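Local atomic coordinates of Xaa-Pro Dipeptidase (Alteromonas macleodii, PDB entry 2QS8), a protein that probably removes C-terminal residues from peptides as a metal-dependent carboxypeptidase or dipeptidase of the amidohydrolase superfamily, and binds methionine in its active site. Residues A[402-406]-A[407-411]; A[366-369]-A[370-374]; A[121-124]-A[125-129]. All blocks are in the same frame, centred on the assembly; numbering follows the deposited sequence.

Contact 1 (A[402-406]-A[407-411])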
loop_
_atom_site.group_PDB
_atom_site.type_symbol
_atom_site.label_atom_id
_atom_site.label_comp_id
_atom_site.label_asym_id
_atom_site.label_seq_id
_atom_site.Cartn_x
_atom_site.Cartn_y
_atom_site.Cartn_z
ATOM N N VAL A 402 5.829 -51.873 12.476
ATOM C CA VAL A 402 5.902 -51.427 13.858
ATOM C C VAL A 402 6.156 -49.932 13.881
ATOM O O VAL A 402 7.085 -49.439 13.246
ATOM C CB VAL A 402 7.038 -52.161 14.652
ATOM C CG1 VAL A 402 7.203 -51.545 16.044
ATOM C CG2 VAL A 402 6.705 -53.635 14.798
ATOM N N VAL A 403 5.327 -49.207 14.611
ATOM C CA VAL A 403 5.488 -47.769 14.702
ATOM C C VAL A 403 5.317 -47.338 16.145
ATOM O O VAL A 403 4.261 -47.557 16.741
ATOM C CB VAL A 403 4.445 -47.020 13.830
ATOM C CG1 VAL A 403 4.637 -45.516 13.960
ATOM C CG2 VAL A 403 4.566 -47.454 12.377
ATOM N N ILE A 404 6.371 -46.741 16.697
ATOM C CA ILE A 404 6.360 -46.241 18.066
ATOM C C ILE A 404 6.585 -44.741 18.016
ATOM O O ILE A 404 7.501 -44.266 17.353
ATOM C CB ILE A 404 7.474 -46.875 18.924
ATOM C CG1 ILE A 404 7.277 -48.396 18.979
ATOM C CG2 ILE A 404 7.438 -46.291 20.325
ATOM C CD1 ILE A 404 8.382 -49.159 19.698
ATOM N N LYS A 405 5.744 -43.997 18.714
ATOM C CA LYS A 405 5.866 -42.549 18.723
ATOM C C LYS A 405 5.734 -42.041 20.145
ATOM O O LYS A 405 4.769 -42.357 20.838
ATOM C CB LYS A 405 4.775 -41.931 17.852
ATOM C CG LYS A 405 4.734 -40.412 17.885
ATOM C CD LYS A 405 3.349 -39.938 17.471
ATOM C CE LYS A 405 3.165 -38.459 17.682
ATOM N NZ LYS A 405 1.746 -38.097 17.464
ATOM N N ASP A 406 6.722 -41.257 20.565
ATOM C CA ASP A 406 6.759 -40.698 21.907
ATOM C C ASP A 406 6.729 -41.804 22.962
ATOM O O ASP A 406 6.076 -41.675 23.998
ATOM C CB ASP A 406 5.583 -39.735 22.106
ATOM C CG ASP A 406 5.926 -38.574 23.019
ATOM O OD1 ASP A 406 6.961 -37.905 22.775
ATOM O OD2 ASP A 406 5.159 -38.322 23.972
ATOM N N GLY A 407 7.441 -42.893 22.689
ATOM C CA GLY A 407 7.491 -43.998 23.630
ATOM C C GLY A 407 6.261 -44.888 23.669
ATOM O O GLY A 407 6.185 -45.786 24.507
ATOM N N LEU A 408 5.295 -44.643 22.783
ATOM C CA LEU A 408 4.077 -45.460 22.740
ATOM C C LEU A 408 3.974 -46.257 21.443
ATOM O O LEU A 408 4.290 -45.759 20.361
ATOM C CB LEU A 408 2.829 -44.591 22.923
ATOM C CG LEU A 408 2.389 -44.255 24.358
ATOM C CD1 LEU A 408 3.523 -43.615 25.148
ATOM C CD2 LEU A 408 1.197 -43.312 24.299
ATOM N N LEU A 409 3.531 -47.503 21.563
ATOM C CA LEU A 409 3.399 -48.398 20.420
ATOM C C LEU A 409 2.010 -48.323 19.798
ATOM O O LEU A 409 1.005 -48.517 20.483
ATOM C CB LEU A 409 3.685 -49.839 20.858
ATOM C CG LEU A 409 3.662 -50.938 19.793
ATOM C CD1 LEU A 409 4.909 -50.864 18.928
ATOM C CD2 LEU A 409 3.587 -52.288 20.471
ATOM N N TYR A 410 1.960 -48.045 18.500
ATOM C CA TYR A 410 0.692 -47.956 17.781
ATOM C C TYR A 410 0.527 -49.175 16.881
ATOM O O TYR A 410 -0.517 -49.828 16.887
ATOM C CB TYR A 410 0.652 -46.679 16.934
ATOM C CG TYR A 410 0.614 -45.404 17.741
ATOM C CD1 TYR A 410 -0.594 -44.753 18.000
ATOM C CD2 TYR A 410 1.782 -44.850 18.252
ATOM C CE1 TYR A 410 -0.635 -43.576 18.751
ATOM C CE2 TYR A 410 1.755 -43.679 19.002
ATOM C CZ TYR A 410 0.547 -43.047 19.250
ATOM O OH TYR A 410 0.534 -41.892 19.999
ATOM N N GLU A 411 1.575 -49.482 16.121
ATOM C CA GLU A 411 1.555 -50.614 15.203
ATOM C C GLU A 411 2.577 -51.664 15.616
ATOM O O GLU A 411 3.719 -51.332 15.936
ATOM C CB GLU A 411 1.869 -50.148 13.778
ATOM C CG GLU A 411 1.116 -50.912 12.702
ATOM C CD GLU A 411 -0.353 -50.513 12.625
ATOM O OE1 GLU A 411 -1.104 -51.184 11.891
ATOM O OE2 GLU A 411 -0.754 -49.526 13.289
HETATM O O HOH W 1 -0.478 -39.502 18.241
#
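Leu409 lays CD1 across two residues of the facing strand, 3.4 Å from Ile404 CG1 and 3.7 Å from Val402 CG1, bridging them on the face these three share in a short β hairpin. Its CG stands opposite the backbone N (chi1 -177°), which sends the branch over the partner strand. Val402 and Ile404 are buried, but Leu409 itself stays largely open to solvent. The hairpin turns through a type I' β turn from Lys405 to Leu408, with Asp406 and Gly407 at its two positive-phi corners. Lys405 and Leu408 exchange backbone bonds at the mouth of the turn; the shorter, Lys405 N to Leu408 O at 2.8 Å, lies in the carbonyl plane of Leu408, whereas Leu408 N sits above that of Lys405. Further along, a classic β bulge sets Tyr410 and Glu411 both against Val403: Tyr410 N reaches Val403 O at 2.9 Å in a nearly straight bond, while Glu411 N adds a weak one to that oxygen.

The tightly packed face carries Val403, Lys405 and the Tyr410 ring, all against Phe103. The ring passes Lys405, whose CB comes within 3.7 Å of CE2, and Val403 O lies at the ring edge. A water joins the two polar ends, accepting from Lys405 NZ at 2.7 Å and lying 3.1 Å from Tyr410 OH; NZ also bonds to Gly134 O. The loose, solvent side lies at Leu408, Leu409 and the turn, where the partly exposed Asp406 is nevertheless held in a salt bridge with Arg136.

Strand 400-405 pairs in turn with strand 383-386. Val402 and Ile404 pack on strand 52-56, whereas Val403, Lys405 and Glu411 meet helix 88-104, where Phe103 also makes an edge-to-face contact with the Tyr410 ring.

Contact 2 (A[366-369]-A[370-374])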
loop_
_atom_site.group_PDB
_atom_site.type_symbol
_atom_site.label_atom_id
_atom_site.label_comp_id
_atom_site.label_asym_id
_atom_site.label_seq_id
_atom_site.Cartn_x
_atom_site.Cartn_y
_atom_site.Cartn_z
ATOM N N LEU A 366 14.030 -29.308 10.086
ATOM C CA LEU A 366 12.921 -28.936 10.957
ATOM C C LEU A 366 13.415 -28.401 12.300
ATOM O O LEU A 366 12.616 -28.106 13.180
ATOM C CB LEU A 366 11.998 -30.132 11.203
ATOM C CG LEU A 366 10.903 -30.432 10.169
ATOM C CD1 LEU A 366 10.104 -31.650 10.607
ATOM C CD2 LEU A 366 9.968 -29.235 10.028
ATOM N N ARG A 367 14.737 -28.300 12.450
ATOM C CA ARG A 367 15.358 -27.772 13.668
ATOM C C ARG A 367 14.981 -28.558 14.915
ATOM O O ARG A 367 14.668 -27.977 15.953
ATOM C CB ARG A 367 14.978 -26.293 13.845
ATOM C CG ARG A 367 15.262 -25.458 12.604
ATOM C CD ARG A 367 14.773 -24.033 12.722
ATOM N NE ARG A 367 14.999 -23.288 11.485
ATOM C CZ ARG A 367 14.798 -21.982 11.339
ATOM N NH1 ARG A 367 14.363 -21.244 12.360
ATOM N NH2 ARG A 367 15.030 -21.412 10.161
ATOM N N ILE A 368 15.009 -29.882 14.805
ATOM C CA ILE A 368 14.684 -30.744 15.934
ATOM C C ILE A 368 15.663 -31.913 16.063
ATOM O O ILE A 368 15.379 -32.903 16.741
ATOM C CB ILE A 368 13.248 -31.298 15.826
ATOM C CG1 ILE A 368 13.029 -31.928 14.453
ATOM C CG2 ILE A 368 12.252 -30.200 16.080
ATOM C CD1 ILE A 368 11.697 -32.632 14.335
ATOM N N GLU A 369 16.827 -31.776 15.435
ATOM C CA GLU A 369 17.841 -32.827 15.461
ATOM C C GLU A 369 18.362 -33.164 16.852
ATOM O O GLU A 369 18.973 -34.205 17.047
ATOM C CB GLU A 369 19.038 -32.458 14.573
ATOM C CG GLU A 369 19.856 -31.294 15.093
ATOM C CD GLU A 369 19.400 -29.961 14.535
ATOM O OE1 GLU A 369 18.172 -29.759 14.383
ATOM O OE2 GLU A 369 20.274 -29.112 14.255
ATOM N N ASP A 370 18.133 -32.293 17.822
ATOM C CA ASP A 370 18.613 -32.573 19.167
ATOM C C ASP A 370 17.625 -33.431 19.950
ATOM O O ASP A 370 17.925 -33.864 21.059
ATOM C CB ASP A 370 18.885 -31.264 19.913
ATOM C CG ASP A 370 17.621 -30.460 20.162
ATOM O OD1 ASP A 370 16.744 -30.409 19.269
ATOM O OD2 ASP A 370 17.511 -29.865 21.253
ATOM N N LYS A 371 16.454 -33.687 19.369
ATOM C CA LYS A 371 15.426 -34.485 20.038
ATOM C C LYS A 371 14.895 -35.679 19.244
ATOM O O LYS A 371 14.360 -36.623 19.822
ATOM C CB LYS A 371 14.245 -33.595 20.436
ATOM C CG LYS A 371 14.476 -32.810 21.709
ATOM C CD LYS A 371 13.229 -32.055 22.131
ATOM C CE LYS A 371 13.318 -31.657 23.602
ATOM N NZ LYS A 371 13.368 -32.856 24.508
ATOM N N LEU A 372 15.038 -35.627 17.923
ATOM C CA LEU A 372 14.559 -36.686 17.049
ATOM C C LEU A 372 15.540 -36.886 15.905
ATOM O O LEU A 372 16.514 -36.143 15.785
ATOM C CB LEU A 372 13.186 -36.305 16.482
ATOM C CG LEU A 372 12.027 -36.291 17.481
ATOM C CD1 LEU A 372 10.861 -35.469 16.930
ATOM C CD2 LEU A 372 11.601 -37.724 17.768
ATOM N N GLY A 373 15.291 -37.895 15.074
ATOM C CA GLY A 373 16.157 -38.128 13.932
ATOM C C GLY A 373 17.127 -39.284 14.038
ATOM O O GLY A 373 17.715 -39.686 13.034
ATOM N N SER A 374 17.302 -39.823 15.237
ATOM C CA SER A 374 18.221 -40.943 15.433
ATOM C C SER A 374 17.902 -41.708 16.708
ATOM O O SER A 374 17.296 -41.172 17.639
ATOM C CB SER A 374 19.670 -40.450 15.500
ATOM O OG SER A 374 19.882 -39.660 16.656
HETATM O O HOH W 2 14.793 -28.653 19.344
#
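Ile368 O is gripped by two backbone donors in a tight turn, Lys371 N at 2.9 Å and Leu372 N at 3.0 Å. The chain enters this turn just after Arg367, which, with positive phi, follows helix 360-365 and completes a Schellman motif. The two donors use the oxygen differently. Leu372 N approaches almost in line with the carbonyl, at a C=O...N angle of 167°, whereas Lys371 N comes from above the carbonyl plane. Together they fold residues 368-372 into a compact loop at the surface.

On its inner side, Ile368 and Leu372 meet through their CD1 atoms, 3.9 Å apart. Ile368 CG1 sits between the backbone N and the carbonyl carbon (chi1 51°), and the extended chain beyond it carries CD1 to the leucine. Ile368 also rests on Phe138 and Leu372 on Arg136, both in strand 136-139, so this apolar pair joins the loop to the barrel. Lys379 NZ bonds to both Glu369 O and Leu372 O, tying two carbonyls of the turn together. Asp370 lies on the exposed side, where a water donates to its OD1 at 2.6 Å and makes a weak, longer bond to Arg367 O.

Contact 3 (A[121-124]-A[125-129])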
loop_
_atom_site.group_PDB
_atom_site.type_symbol
_atom_site.label_atom_id
_atom_site.label_comp_id
_atom_site.label_asym_id
_atom_site.label_seq_id
_atom_site.Cartn_x
_atom_site.Cartn_y
_atom_site.Cartn_z
ATOM N N ILE A 121 -2.783 -27.246 10.463
ATOM C CA ILE A 121 -2.667 -26.600 11.761
ATOM C C ILE A 121 -3.671 -27.215 12.750
ATOM O O ILE A 121 -3.316 -27.551 13.882
ATOM C CB ILE A 121 -2.913 -25.091 11.640
ATOM C CG1 ILE A 121 -1.716 -24.434 10.939
ATOM C CG2 ILE A 121 -3.186 -24.489 13.008
ATOM C CD1 ILE A 121 -1.990 -23.039 10.433
ATOM N N SER A 122 -4.918 -27.366 12.319
ATOM C CA SER A 122 -5.936 -27.954 13.185
ATOM C C SER A 122 -5.648 -29.431 13.480
ATOM O O SER A 122 -5.825 -29.905 14.599
ATOM C CB SER A 122 -7.322 -27.822 12.549
ATOM O OG SER A 122 -7.674 -26.461 12.376
ATOM N N LEU A 123 -5.190 -30.158 12.474
ATOM C CA LEU A 123 -4.901 -31.570 12.652
ATOM C C LEU A 123 -3.745 -31.746 13.644
ATOM O O LEU A 123 -3.801 -32.596 14.540
ATOM C CB LEU A 123 -4.554 -32.199 11.307
ATOM C CG LEU A 123 -4.465 -33.724 11.275
ATOM C CD1 LEU A 123 -5.767 -34.309 11.823
ATOM C CD2 LEU A 123 -4.203 -34.202 9.853
ATOM N N ARG A 124 -2.714 -30.923 13.476
ATOM C CA ARG A 124 -1.540 -30.949 14.345
ATOM C C ARG A 124 -1.970 -30.746 15.789
ATOM O O ARG A 124 -1.591 -31.515 16.664
ATOM C CB ARG A 124 -0.558 -29.834 13.957
ATOM C CG ARG A 124 0.606 -29.667 14.920
ATOM C CD ARG A 124 1.253 -28.297 14.763
ATOM N NE ARG A 124 0.412 -27.231 15.304
ATOM C CZ ARG A 124 0.529 -25.946 14.986
ATOM N NH1 ARG A 124 1.455 -25.549 14.120
ATOM N NH2 ARG A 124 -0.285 -25.059 15.538
ATOM N N ASP A 125 -2.771 -29.714 16.032
ATOM C CA ASP A 125 -3.229 -29.428 17.387
ATOM C C ASP A 125 -4.075 -30.546 17.982
ATOM O O ASP A 125 -3.960 -30.831 19.173
ATOM C CB ASP A 125 -3.999 -28.104 17.435
ATOM C CG ASP A 125 -3.097 -26.894 17.201
ATOM O OD1 ASP A 125 -1.858 -27.040 17.246
ATOM O OD2 ASP A 125 -3.628 -25.790 16.977
ATOM N N ALA A 126 -4.914 -31.175 17.156
ATOM C CA ALA A 126 -5.768 -32.266 17.617
ATOM C C ALA A 126 -4.906 -33.471 17.988
ATOM O O ALA A 126 -5.136 -34.128 18.998
ATOM C CB ALA A 126 -6.777 -32.660 16.529
ATOM N N ILE A 127 -3.909 -33.751 17.159
ATOM C CA ILE A 127 -3.016 -34.866 17.412
ATOM C C ILE A 127 -2.160 -34.612 18.653
ATOM O O ILE A 127 -2.077 -35.454 19.545
ATOM C CB ILE A 127 -2.081 -35.128 16.212
ATOM C CG1 ILE A 127 -2.889 -35.681 15.039
ATOM C CG2 ILE A 127 -0.983 -36.107 16.616
ATOM C CD1 ILE A 127 -2.118 -35.791 13.755
ATOM N N ASN A 128 -1.534 -33.440 18.712
ATOM C CA ASN A 128 -0.681 -33.107 19.838
ATOM C C ASN A 128 -1.416 -33.096 21.174
ATOM O O ASN A 128 -0.786 -33.268 22.213
ATOM C CB ASN A 128 0.010 -31.762 19.611
ATOM C CG ASN A 128 1.021 -31.811 18.479
ATOM O OD1 ASN A 128 1.581 -30.784 18.082
ATOM N ND2 ASN A 128 1.264 -33.002 17.955
ATOM N N SER A 129 -2.731 -32.896 21.157
ATOM C CA SER A 129 -3.495 -32.887 22.404
ATOM C C SER A 129 -4.164 -34.246 22.663
ATOM O O SER A 129 -5.028 -34.370 23.536
ATOM C CB SER A 129 -4.556 -31.785 22.374
ATOM O OG SER A 129 -5.468 -32.001 21.320
#
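Arg124 and its chain neighbour Asp125 lie side by side on helix 119-128, pointing the same way and joined by a salt bridge. The arginine can be followed outward atom by atom. CB starts beside the backbone N of Asp125. CG, opposite the arginine's own backbone N (chi1 172°), runs past the amide of Asn128 and lies 3.5 Å from its OD1. CD lies loosely between Asn128 OD1 and Asp125 OD1, 4.2 Å from each, and a bend at chi3 (72°) then turns the head back toward the aspartate. There NE meets Asp125 OD1 at 3.0 Å and NH2 meets the same oxygen at 3.1 Å, a side-on grip by two nitrogens, with CZ between them 3.5 Å from Asp125 OD1. The oxygen lies in the guanidinium plane, but the carboxylate is turned 41° from it, and both nitrogens arrive on one face of the carboxylate. NH1 makes a salt bridge with Asp191 and a hydrogen bond to Gly189 O.

Beneath these side chains the helix carries its regular i to i+4 bonds, among them Asn128 N to Arg124 O at 2.8 Å. On the buried side, Ile127 CD1 approaches Leu123 CG at 4.0 Å. Both residues rest on Ile137 of strand 136-139, and Leu123 also packs on helix 88-104, so this face seats the helix within a β-α-β unit of the barrel.

Two carboxylates probably balance the guanidinium charge, and the paired bonds to one Asp125 oxygen may draw negative charge toward OD1. Those bonds and the NH1 salt bridge to Asp191 together probably fix the rotation of the guanidinium.

In the fold
Along the chain the order is contact 3, contact 2, contact 1. Strand 136-139 ties them together: contact 3 packs on Ile137, contact 2 on Phe138 and Arg136, and contact 1 bonds to Arg136 through Asp406. The centres of contacts 1 and 3 are 18 Å apart, yet the two meet where Lys405 NZ packs against Ile127 CG2 at 3.5 Å. Contact 2 stands clear of both, its nearest atoms about 7 Å from contact 1 and about 10 Å from contact 3. All three thus touch one barrel strand; the hairpin and the loop also reach the β-rich part made by the chain ends, while the helix belongs to the wall of the TIM barrel.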